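Local coordinates for protein hydrolase, NUDIX family (Clostridium perfringens ATCC 13124, PDB 3F6A) that probably hydrolyses nucleoside diphosphates linked to another moiety, as a hydrolase of the NUDIX family, at residues G35-N40 and E44-R49; R49-K52 and N58-L61. All coordinates share one frame; numbering follows the deposited sequence.

Both contacts are built on helix 43-55, and R49 belongs to the helical segment of each; their centres lie about 10 Å apart. Contact 1 (35-40 with 44-49) ties the start of the helix to the end of strand 30-36 and the loop leaving it, whereas contact 2 (49-52 with 58-61) ties its later turns to the chain that returns toward strand 60-61. Each pairs a buried alanine with an aliphatic side chain. The polar chemistry differs: contact 1 is centred on a partly exposed arginine that hydrogen-bonds a carbonyl, while contact 2 has its polar pair, K52 and N58, on the exposed rim and no clear hydrogen bond. L61 bridges the two, packing on E44 and C47.

Contact 1 of 2, residues G35-N40 and E44-R49; sequences GHIEVN and EEACIR
R49 reaches from helix 43-55 to the backbone of H36, and its side chain takes the largest share of this contact. CB leaves the helix toward 35-40, and CG sits between the backbone N and the carbonyl carbon (chi1 46°), which starts the chain off in that direction. A bend at chi3 then turns NE and CZ so that the guanidinium meets H36 O with its edge. NH1 donates to H36 O over 3.1 Å, with an N-H...O angle of 155°; the oxygen lies in the guanidinium plane and NH1 in the carbonyl plane, so the bond is well directed for both groups. The other terminal nitrogen, NH2, comes within 3.8 Å of H36 CE1, the imidazole and guanidinium planes standing 85° apart. Further anchors fix the group's rotation: E41 forms a salt bridge with NH1 and E53 one with NH2. Deeper in, A46 CB points at the loop and touches I37 CG2 at 4.1 Å; the CA atoms of I37 and A46, 5.5 Å apart, are the nearest such pair across the segments. I37 also packs on F7 and V9 of strand 7-15 and on R5 of the second subunit. The strand-loop-helix path and the sequence of 35-56 together identify the Nudix box, in which a helix arginine, here R49, is tied back to the end of strand 30-36 and to E41.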
loop_
_atom_site.group_PDB
_atom_site.type_symbol
_atom_site.label_atom_id
_atom_site.label_comp_id
_atom_site.label_asym_id
_atom_site.label_seq_id
_atom_site.Cartn_x
_atom_site.Cartn_y
_atom_site.Cartn_z
ATOM N N GLY A 35 13.021 1.782 -7.019
ATOM C CA GLY A 35 13.226 0.889 -8.146
ATOM C C GLY A 35 12.272 -0.284 -8.080
ATOM O O GLY A 35 11.391 -0.324 -7.222
ATOM N N HIS A 36 12.457 -1.245 -8.976
ATOM C CA HIS A 36 11.603 -2.423 -9.023
ATOM C C HIS A 36 11.735 -3.296 -7.786
ATOM O O HIS A 36 12.736 -3.245 -7.064
ATOM C CB HIS A 36 11.910 -3.257 -10.274
ATOM C CG HIS A 36 13.160 -4.080 -10.173
ATOM N ND1 HIS A 36 14.372 -3.560 -9.770
ATOM C CD2 HIS A 36 13.393 -5.380 -10.483
ATOM C CE1 HIS A 36 15.297 -4.500 -9.840
ATOM N NE2 HIS A 36 14.730 -5.613 -10.270
ATOM N N ILE A 37 10.694 -4.085 -7.544
ATOM C CA ILE A 37 10.656 -5.007 -6.421
ATOM C C ILE A 37 11.013 -6.368 -7.007
ATOM O O ILE A 37 10.477 -6.757 -8.047
ATOM C CB ILE A 37 9.239 -5.094 -5.824
ATOM C CG1 ILE A 37 8.719 -3.693 -5.491
ATOM C CG2 ILE A 37 9.252 -5.967 -4.575
ATOM C CD1 ILE A 37 7.286 -3.689 -4.963
ATOM N N GLU A 38 11.917 -7.099 -6.370
ATOM C CA GLU A 38 12.260 -8.406 -6.913
ATOM C C GLU A 38 11.096 -9.352 -6.661
ATOM O O GLU A 38 10.362 -9.201 -5.680
ATOM C CB GLU A 38 13.528 -8.955 -6.260
ATOM C CG GLU A 38 14.194 -10.071 -7.063
ATOM C CD GLU A 38 13.874 -11.458 -6.547
ATOM O OE1 GLU A 38 14.137 -11.719 -5.354
ATOM O OE2 GLU A 38 13.372 -12.291 -7.334
ATOM N N VAL A 39 10.906 -10.312 -7.557
ATOM C CA VAL A 39 9.830 -11.268 -7.379
ATOM C C VAL A 39 10.212 -11.988 -6.089
ATOM O O VAL A 39 11.390 -12.206 -5.821
ATOM C CB VAL A 39 9.738 -12.259 -8.582
ATOM C CG1 VAL A 39 10.863 -13.277 -8.528
ATOM C CG2 VAL A 39 8.383 -12.944 -8.590
ATOM N N ASN A 40 9.226 -12.319 -5.272
ATOM C CA ASN A 40 9.500 -12.994 -4.008
ATOM C C ASN A 40 10.245 -12.072 -3.034
ATOM O O ASN A 40 10.931 -12.539 -2.124
ATOM C CB ASN A 40 10.314 -14.271 -4.245
ATOM C CG ASN A 40 10.249 -15.229 -3.071
ATOM O OD1 ASN A 40 9.164 -15.618 -2.636
ATOM N ND2 ASN A 40 11.409 -15.622 -2.556
ATOM N N GLU A 44 8.960 -3.642 1.262
ATOM C CA GLU A 44 9.800 -3.012 2.279
ATOM C C GLU A 44 11.265 -3.422 2.164
ATOM O O GLU A 44 12.159 -2.615 2.417
ATOM C CB GLU A 44 9.281 -3.346 3.680
ATOM C CG GLU A 44 9.216 -4.835 3.998
ATOM C CD GLU A 44 8.427 -5.122 5.269
ATOM O OE1 GLU A 44 9.049 -5.388 6.318
ATOM O OE2 GLU A 44 7.180 -5.068 5.220
ATOM N N GLU A 45 11.510 -4.674 1.792
ATOM C CA GLU A 45 12.883 -5.148 1.644
ATOM C C GLU A 45 13.481 -4.450 0.434
ATOM O O GLU A 45 14.672 -4.154 0.409
ATOM C CB GLU A 45 12.909 -6.666 1.461
ATOM C CG GLU A 45 12.304 -7.410 2.645
ATOM C CD GLU A 45 12.313 -8.918 2.478
ATOM O OE1 GLU A 45 11.980 -9.399 1.371
ATOM O OE2 GLU A 45 12.635 -9.624 3.462
ATOM N N ALA A 46 12.635 -4.168 -0.558
ATOM C CA ALA A 46 13.069 -3.480 -1.769
ATOM C C ALA A 46 13.525 -2.065 -1.425
ATOM O O ALA A 46 14.482 -1.553 -2.016
ATOM C CB ALA A 46 11.934 -3.432 -2.791
ATOM N N CYS A 47 12.845 -1.428 -0.472
ATOM C CA CYS A 47 13.218 -0.074 -0.062
ATOM C C CYS A 47 14.587 -0.126 0.596
ATOM O O CYS A 47 15.469 0.688 0.297
ATOM C CB CYS A 47 12.208 0.493 0.936
ATOM S SG CYS A 47 10.610 0.939 0.221
ATOM N N ILE A 48 14.752 -1.089 1.499
ATOM C CA ILE A 48 16.009 -1.268 2.207
ATOM C C ILE A 48 17.167 -1.503 1.242
ATOM O O ILE A 48 18.204 -0.859 1.363
ATOM C CB ILE A 48 15.921 -2.446 3.212
ATOM C CG1 ILE A 48 14.972 -2.076 4.353
ATOM C CG2 ILE A 48 17.307 -2.789 3.759
ATOM C CD1 ILE A 48 14.894 -3.115 5.455
ATOM N N ARG A 49 17.008 -2.412 0.283
ATOM C CA ARG A 49 18.102 -2.668 -0.652
ATOM C C ARG A 49 18.382 -1.489 -1.577
ATOM O O ARG A 49 19.544 -1.150 -1.819
ATOM C CB ARG A 49 17.845 -3.928 -1.485
ATOM C CG ARG A 49 16.467 -4.050 -2.078
ATOM C CD ARG A 49 16.439 -5.210 -3.068
ATOM N NE ARG A 49 17.029 -4.821 -4.334
ATOM C CZ ARG A 49 16.333 -4.346 -5.358
ATOM N NH1 ARG A 49 15.012 -4.216 -5.273
ATOM N NH2 ARG A 49 16.965 -3.972 -6.457
#

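Contact 2 of 2, residues R49-K52 and N58-L61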
loop_
_atom_site.group_PDB
_atom_site.type_symbol
_atom_site.label_atom_id
_atom_site.label_comp_id
_atom_site.label_asym_id
_atom_site.label_seq_id
_atom_site.Cartn_x
_atom_site.Cartn_y
_atom_site.Cartn_z
ATOM N N ARG A 49 17.008 -2.412 0.283
ATOM C CA ARG A 49 18.102 -2.668 -0.652
ATOM C C ARG A 49 18.382 -1.489 -1.577
ATOM O O ARG A 49 19.544 -1.150 -1.819
ATOM C CB ARG A 49 17.845 -3.928 -1.485
ATOM C CG ARG A 49 16.467 -4.050 -2.078
ATOM C CD ARG A 49 16.439 -5.210 -3.068
ATOM N NE ARG A 49 17.029 -4.821 -4.334
ATOM C CZ ARG A 49 16.333 -4.346 -5.358
ATOM N NH1 ARG A 49 15.012 -4.216 -5.273
ATOM N NH2 ARG A 49 16.965 -3.972 -6.457
ATOM N N GLU A 50 17.332 -0.850 -2.083
ATOM C CA GLU A 50 17.530 0.285 -2.973
ATOM C C GLU A 50 18.256 1.414 -2.254
ATOM O O GLU A 50 19.081 2.107 -2.850
ATOM C CB GLU A 50 16.192 0.774 -3.532
ATOM C CG GLU A 50 15.557 -0.205 -4.513
ATOM C CD GLU A 50 16.319 -0.314 -5.828
ATOM O OE1 GLU A 50 17.502 0.088 -5.886
ATOM O OE2 GLU A 50 15.731 -0.816 -6.808
ATOM N N ALA A 51 17.965 1.588 -0.968
ATOM C CA ALA A 51 18.614 2.635 -0.188
ATOM C C ALA A 51 20.110 2.333 -0.097
ATOM O O ALA A 51 20.944 3.240 -0.153
ATOM C CB ALA A 51 18.005 2.713 1.207
ATOM N N LYS A 52 20.438 1.050 0.039
ATOM C CA LYS A 52 21.829 0.608 0.138
ATOM C C LYS A 52 22.528 0.686 -1.220
ATOM O O LYS A 52 23.668 1.133 -1.319
ATOM C CB LYS A 52 21.880 -0.835 0.657
ATOM C CG LYS A 52 23.244 -1.273 1.189
ATOM C CD LYS A 52 23.621 -0.487 2.445
ATOM C CE LYS A 52 24.848 -1.064 3.127
ATOM N NZ LYS A 52 25.209 -0.311 4.361
ATOM N N ASN A 58 21.988 2.797 5.355
ATOM C CA ASN A 58 21.230 1.888 6.200
ATOM C C ASN A 58 20.086 2.810 6.615
ATOM O O ASN A 58 20.335 3.939 7.033
ATOM C CB ASN A 58 22.035 1.489 7.439
ATOM C CG ASN A 58 23.008 0.365 7.168
ATOM O OD1 ASN A 58 23.990 0.198 7.886
ATOM N ND2 ASN A 58 22.732 -0.419 6.136
ATOM N N VAL A 59 18.845 2.355 6.494
ATOM C CA VAL A 59 17.718 3.205 6.855
ATOM C C VAL A 59 16.754 2.587 7.859
ATOM O O VAL A 59 16.840 1.404 8.193
ATOM C CB VAL A 59 16.901 3.611 5.600
ATOM C CG1 VAL A 59 17.749 4.456 4.669
ATOM C CG2 VAL A 59 16.403 2.364 4.881
ATOM N N THR A 60 15.844 3.419 8.352
ATOM C CA THR A 60 14.818 2.982 9.289
ATOM C C THR A 60 13.484 3.467 8.737
ATOM O O THR A 60 13.165 4.654 8.799
ATOM C CB THR A 60 15.040 3.567 10.691
ATOM O OG1 THR A 60 16.182 2.939 11.285
ATOM C CG2 THR A 60 13.816 3.332 11.578
ATOM N N LEU A 61 12.716 2.541 8.178
ATOM C CA LEU A 61 11.426 2.885 7.601
ATOM C C LEU A 61 10.419 3.291 8.668
ATOM O O LEU A 61 10.352 2.690 9.739
ATOM C CB LEU A 61 10.869 1.696 6.816
ATOM C CG LEU A 61 11.677 1.166 5.632
ATOM C CD1 LEU A 61 11.038 -0.122 5.128
ATOM C CD2 LEU A 61 11.721 2.200 4.527
#
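A51 and V59 meet where the helix of the Nudix box packs against the chain that follows it, within the alpha/beta/alpha sandwich fold of this family. Along 49-52, R49 and E50 make no contact with 58-61; among their partners is each other. R49 NH2 lies 3.4 Å from E50 OE2, a salt bridge resting on charge alone, because the oxygen stands far from the guanidinium plane and the pairing lacks a directed hydrogen bond. E50 CG covers one face of the same guanidinium, 4.0 Å from the plane and nearer its border than its middle.

The buried A51 turns its CB toward V59 and touches both branches of that valine, CG1 at 3.9 Å and CG2 at 4.0 Å. With CG1 anti to the carbonyl carbon (chi1 -64°), V59 presents a two-methyl fork to the single methyl of A51. Both residues also touch I13 of strand 7-15, which places this apolar patch between helix and sheet. The returning chain is held in turn by its backbone: A51 pairs with L57, and T60 with T106 of strand 98-106, while N58 O accepts a hydrogen bond from T107 OG1.

K52, next along, lies on the exposed margin. Its chain sets out with CG anti to the backbone N and bends at chi2 (66°), which brings it alongside N58, the two side chains pointing the same way. The ammonium thereby reaches the amide end of its neighbour, K52 NZ standing 3.6 Å from N58 CG.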